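Local coordinates for RNA-binding protein Smaug (Drosophila melanogaster, PDB 1OXJ), which binds RNA, recognising it through its SAM domain, to which a helical PHAT domain is joined in the RNA-binding fragment, at residues L69-V72 against E73-L77; G79-E82 against L83-V87. All coordinates share one frame; numbering follows the deposited sequence.

Interaction 1: residues L69-V72 against E73-L77; sequences LNRV and EQELL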
loop_
_atom_site.group_PDB
_atom_site.type_symbol
_atom_site.label_atom_id
_atom_site.label_comp_id
_atom_site.label_asym_id
_atom_site.label_seq_id
_atom_site.Cartn_x
_atom_site.Cartn_y
_atom_site.Cartn_z
ATOM N N LEU A 69 -8.955 -0.602 2.390
ATOM C CA LEU A 69 -8.422 -1.092 3.660
ATOM C C LEU A 69 -9.540 -1.260 4.685
ATOM O O LEU A 69 -9.568 -2.234 5.436
ATOM C CB LEU A 69 -7.345 -0.137 4.185
ATOM C CG LEU A 69 -6.070 -0.129 3.332
ATOM C CD1 LEU A 69 -5.178 1.068 3.703
ATOM C CD2 LEU A 69 -5.331 -1.448 3.537
ATOM N N ASN A 70 -10.465 -0.308 4.707
ATOM C CA ASN A 70 -11.586 -0.369 5.636
ATOM C C ASN A 70 -12.381 -1.646 5.374
ATOM O O ASN A 70 -12.732 -2.381 6.298
ATOM C CB ASN A 70 -12.481 0.862 5.447
ATOM C CG ASN A 70 -13.682 0.858 6.367
ATOM O OD1 ASN A 70 -13.541 0.853 7.595
ATOM N ND2 ASN A 70 -14.877 0.858 5.778
ATOM N N ARG A 71 -12.656 -1.900 4.100
ATOM C CA ARG A 71 -13.403 -3.082 3.683
ATOM C C ARG A 71 -12.696 -4.376 4.080
ATOM O O ARG A 71 -13.316 -5.294 4.614
ATOM C CB ARG A 71 -13.594 -3.068 2.166
ATOM C CG ARG A 71 -14.456 -4.198 1.644
ATOM C CD ARG A 71 -13.837 -4.831 0.416
ATOM N NE ARG A 71 -13.506 -3.849 -0.613
ATOM C CZ ARG A 71 -12.850 -4.143 -1.730
ATOM N NH1 ARG A 71 -12.460 -5.389 -1.959
ATOM N NH2 ARG A 71 -12.581 -3.193 -2.615
ATOM N N VAL A 72 -11.398 -4.456 3.800
ATOM C CA VAL A 72 -10.632 -5.650 4.137
ATOM C C VAL A 72 -10.656 -5.877 5.637
ATOM O O VAL A 72 -10.854 -6.995 6.105
ATOM C CB VAL A 72 -9.167 -5.531 3.645
ATOM C CG1 VAL A 72 -8.320 -6.657 4.235
ATOM C CG2 VAL A 72 -9.133 -5.589 2.122
ATOM N N GLU A 73 -10.455 -4.810 6.397
ATOM C CA GLU A 73 -10.481 -4.919 7.847
ATOM C C GLU A 73 -11.805 -5.556 8.270
ATOM O O GLU A 73 -11.836 -6.541 9.003
ATOM C CB GLU A 73 -10.375 -3.530 8.483
ATOM C CG GLU A 73 -10.457 -3.547 10.000
ATOM C CD GLU A 73 -10.436 -2.160 10.604
ATOM O OE1 GLU A 73 -9.579 -1.345 10.198
ATOM O OE2 GLU A 73 -11.274 -1.888 11.489
ATOM N N GLN A 74 -12.894 -4.973 7.784
ATOM C CA GLN A 74 -14.242 -5.421 8.100
ATOM C C GLN A 74 -14.524 -6.873 7.723
ATOM O O GLN A 74 -14.938 -7.670 8.567
ATOM C CB GLN A 74 -15.246 -4.504 7.405
ATOM C CG GLN A 74 -16.691 -4.851 7.645
ATOM C CD GLN A 74 -17.614 -3.997 6.803
ATOM O OE1 GLN A 74 -17.583 -2.766 6.885
ATOM N NE2 GLN A 74 -18.436 -4.645 5.978
ATOM N N GLU A 75 -14.299 -7.213 6.457
ATOM C CA GLU A 75 -14.557 -8.568 5.983
ATOM C C GLU A 75 -13.667 -9.652 6.576
ATOM O O GLU A 75 -14.018 -10.828 6.544
ATOM C CB GLU A 75 -14.489 -8.604 4.461
ATOM C CG GLU A 75 -15.658 -7.890 3.805
ATOM C CD GLU A 75 -15.614 -7.969 2.298
ATOM O OE1 GLU A 75 -15.478 -9.091 1.759
ATOM O OE2 GLU A 75 -15.722 -6.909 1.648
ATOM N N LEU A 76 -12.507 -9.275 7.103
ATOM C CA LEU A 76 -11.637 -10.266 7.728
ATOM C C LEU A 76 -12.171 -10.512 9.133
ATOM O O LEU A 76 -12.194 -11.645 9.618
ATOM C CB LEU A 76 -10.190 -9.764 7.806
ATOM C CG LEU A 76 -9.357 -9.857 6.524
ATOM C CD1 LEU A 76 -8.004 -9.208 6.754
ATOM C CD2 LEU A 76 -9.197 -11.318 6.112
ATOM N N LEU A 77 -12.607 -9.439 9.782
ATOM C CA LEU A 77 -13.149 -9.541 11.128
ATOM C C LEU A 77 -14.461 -10.322 11.139
ATOM O O LEU A 77 -14.809 -10.945 12.142
ATOM C CB LEU A 77 -13.392 -8.149 11.713
ATOM C CG LEU A 77 -12.162 -7.307 12.051
ATOM C CD1 LEU A 77 -12.602 -5.916 12.476
ATOM C CD2 LEU A 77 -11.370 -7.987 13.157
#

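Interaction 2: residues G79-E82 against L83-V87; sequences GQME and LSTAV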
loop_
_atom_site.group_PDB
_atom_site.type_symbol
_atom_site.label_atom_id
_atom_site.label_comp_id
_atom_site.label_asym_id
_atom_site.label_seq_id
_atom_site.Cartn_x
_atom_site.Cartn_y
_atom_site.Cartn_z
ATOM N N GLY A 79 -15.105 -12.709 8.922
ATOM C CA GLY A 79 -14.838 -14.039 8.409
ATOM C C GLY A 79 -15.317 -14.190 6.977
ATOM O O GLY A 79 -15.331 -15.291 6.434
ATOM N N GLN A 80 -15.709 -13.078 6.359
ATOM C CA GLN A 80 -16.194 -13.095 4.981
ATOM C C GLN A 80 -15.078 -13.156 3.935
ATOM O O GLN A 80 -15.280 -13.679 2.840
ATOM C CB GLN A 80 -17.056 -11.852 4.703
ATOM C CG GLN A 80 -18.383 -11.798 5.454
ATOM C CD GLN A 80 -19.310 -12.943 5.092
ATOM O OE1 GLN A 80 -19.620 -13.157 3.919
ATOM N NE2 GLN A 80 -19.764 -13.684 6.103
ATOM N N MET A 81 -13.908 -12.610 4.267
ATOM C CA MET A 81 -12.783 -12.578 3.327
ATOM C C MET A 81 -11.677 -13.564 3.676
ATOM O O MET A 81 -11.330 -13.719 4.845
ATOM C CB MET A 81 -12.197 -11.158 3.272
ATOM C CG MET A 81 -11.026 -10.972 2.297
ATOM S SD MET A 81 -10.453 -9.233 2.192
ATOM C CE MET A 81 -11.571 -8.623 0.902
ATOM N N GLU A 82 -11.141 -14.236 2.657
ATOM C CA GLU A 82 -10.038 -15.180 2.837
ATOM C C GLU A 82 -8.737 -14.396 2.993
ATOM O O GLU A 82 -8.610 -13.279 2.477
ATOM C CB GLU A 82 -9.905 -16.100 1.623
ATOM C CG GLU A 82 -11.001 -17.130 1.518
ATOM C CD GLU A 82 -10.865 -18.213 2.565
ATOM O OE1 GLU A 82 -11.893 -18.828 2.911
ATOM O OE2 GLU A 82 -9.728 -18.448 3.032
ATOM N N LEU A 83 -7.772 -14.980 3.696
ATOM C CA LEU A 83 -6.488 -14.319 3.888
ATOM C C LEU A 83 -5.783 -14.108 2.561
ATOM O O LEU A 83 -5.132 -13.077 2.355
ATOM C CB LEU A 83 -5.589 -15.134 4.813
ATOM C CG LEU A 83 -5.989 -15.148 6.285
ATOM C CD1 LEU A 83 -4.975 -15.968 7.074
ATOM C CD2 LEU A 83 -6.048 -13.716 6.805
ATOM N N SER A 84 -5.903 -15.079 1.658
ATOM C CA SER A 84 -5.257 -14.950 0.356
ATOM C C SER A 84 -5.775 -13.696 -0.340
ATOM O O SER A 84 -5.010 -12.971 -0.970
ATOM C CB SER A 84 -5.519 -16.188 -0.516
ATOM O OG SER A 84 -6.889 -16.311 -0.847
ATOM N N THR A 85 -7.071 -13.430 -0.211
ATOM C CA THR A 85 -7.659 -12.249 -0.835
ATOM C C THR A 85 -7.137 -10.970 -0.195
ATOM O O THR A 85 -6.749 -10.028 -0.895
ATOM C CB THR A 85 -9.207 -12.251 -0.712
ATOM O OG1 THR A 85 -9.741 -13.383 -1.417
ATOM C CG2 THR A 85 -9.790 -10.955 -1.287
ATOM N N ALA A 86 -7.133 -10.937 1.132
ATOM C CA ALA A 86 -6.658 -9.765 1.864
ATOM C C ALA A 86 -5.205 -9.455 1.508
ATOM O O ALA A 86 -4.831 -8.290 1.337
ATOM C CB ALA A 86 -6.789 -9.996 3.373
ATOM N N VAL A 87 -4.382 -10.492 1.377
ATOM C CA VAL A 87 -2.981 -10.264 1.054
ATOM C C VAL A 87 -2.818 -9.778 -0.387
ATOM O O VAL A 87 -1.899 -9.013 -0.696
ATOM C CB VAL A 87 -2.143 -11.541 1.320
ATOM C CG1 VAL A 87 -0.723 -11.350 0.835
ATOM C CG2 VAL A 87 -2.138 -11.838 2.819
HETATM O O HOH W 1 -6.707 -17.733 2.084
HETATM O O HOH W 2 -8.527 -17.281 5.272
HETATM O O HOH W 3 -12.018 -14.001 -0.275
#

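Interaction 1: residues L69-V72 against E73-L77
V72 and L76 sit one turn apart on the same flank of helix 49-77, their side chains running side by side in the same direction. CG1 of V72, anti to the backbone N (chi1 169°), lies beside its own carbonyl carbon and meets CD1 of L76 at 3.6 Å. The V72 carbonyl O takes the amide N of L76 at 3.0 Å. E73 packs on the preceding turn through its CB, which is 3.4 Å from both L69 O and N70 O. From there CG stands anti to the backbone N (chi1 177°) and the extended chain carries OE1 to a salt bridge with R114, the arginine that also donates to N70 OD1. Three further i to i+4 bonds, E73 N to L69 O, Q74 N to N70 O and E75 N to R71 O, make this a regular alpha-helical stretch, the last bond being 2.8 Å. The helix is amphipathic here: V72 and L76 turn inward against V118 and V122 of helix 111-127, while R71 and E75 keep to a more open flank. E75 lays its carboxylate alongside the R71 chain, OE2 coming within 3.0 Å of R71 CG and nearly as close to CD. The charges do not pair: R71 NE is 4.4 Å from E75 OE2, though the two flat groups are tilted by only 27°. The R71 chain is bent at chi2 and chi3, and NH1 makes a long, weak ion pair with OE1 of E89.

Interaction 2: residues G79-E82 against L83-V87
M81 and T85 cross at about a right angle where the chain enters helix 83-91. The methionine reaches over the threonine with two carbons: CG lies 3.7 Å from T85 CB, and CE lies 3.7 Å from T85 CG2. Chain torsions explain the reach, for CG stands anti to the backbone N (chi1 -179°) and the chain runs on extended until chi3 turns the methyl back to T85. At that bend SD passes A86, 3.9 Å from its CB, so one side chain covers the first turn of the helix at two successive residues. E82 is the N-cap residue, and its carbonyl O receives the first i to i+4 bond from A86 N, 3.1 Å long. Its carboxylate serves the helix end through water: OE2 accepts from one water that takes L83 N and from a second that takes S84 N, both amides of the first turn. The bend at chi2 (-72°) brings OE2 round to this end, where its negative charge would probably suit the helix dipole. A third water accepts from E82 N and lies 2.6 Å from T85 OG1, linking the T85 hydroxyl to the backbone of the N-cap residue. Inward, M81 rests on V72 and E75 of helix 49-77, and A86 on V72 and L76. L83 packs against T125 and L126 of helix 111-127, while S84 and V87 touch T138 of helix 136-150, setting the start of helix 83-91 among three others.

Both interactions belong to the PHAT region and follow each other along the chain, interaction 1 in the last turns of helix 49-77 and interaction 2 at the start of helix 83-91, their centres about 9 Å apart. Interaction 1 is partly buried and runs on within one helix through repeated backbone bonds and an apolar pair; interaction 2 lies at the surface, and there waters do much of the polar work at a helix start. They meet directly: M81 N probably donates to E75 O (2.9 Å), while L76 CD2 packs on M81 O at 3.5 Å, so the end of helix 49-77 meets the following loop through both a polar bond and packing.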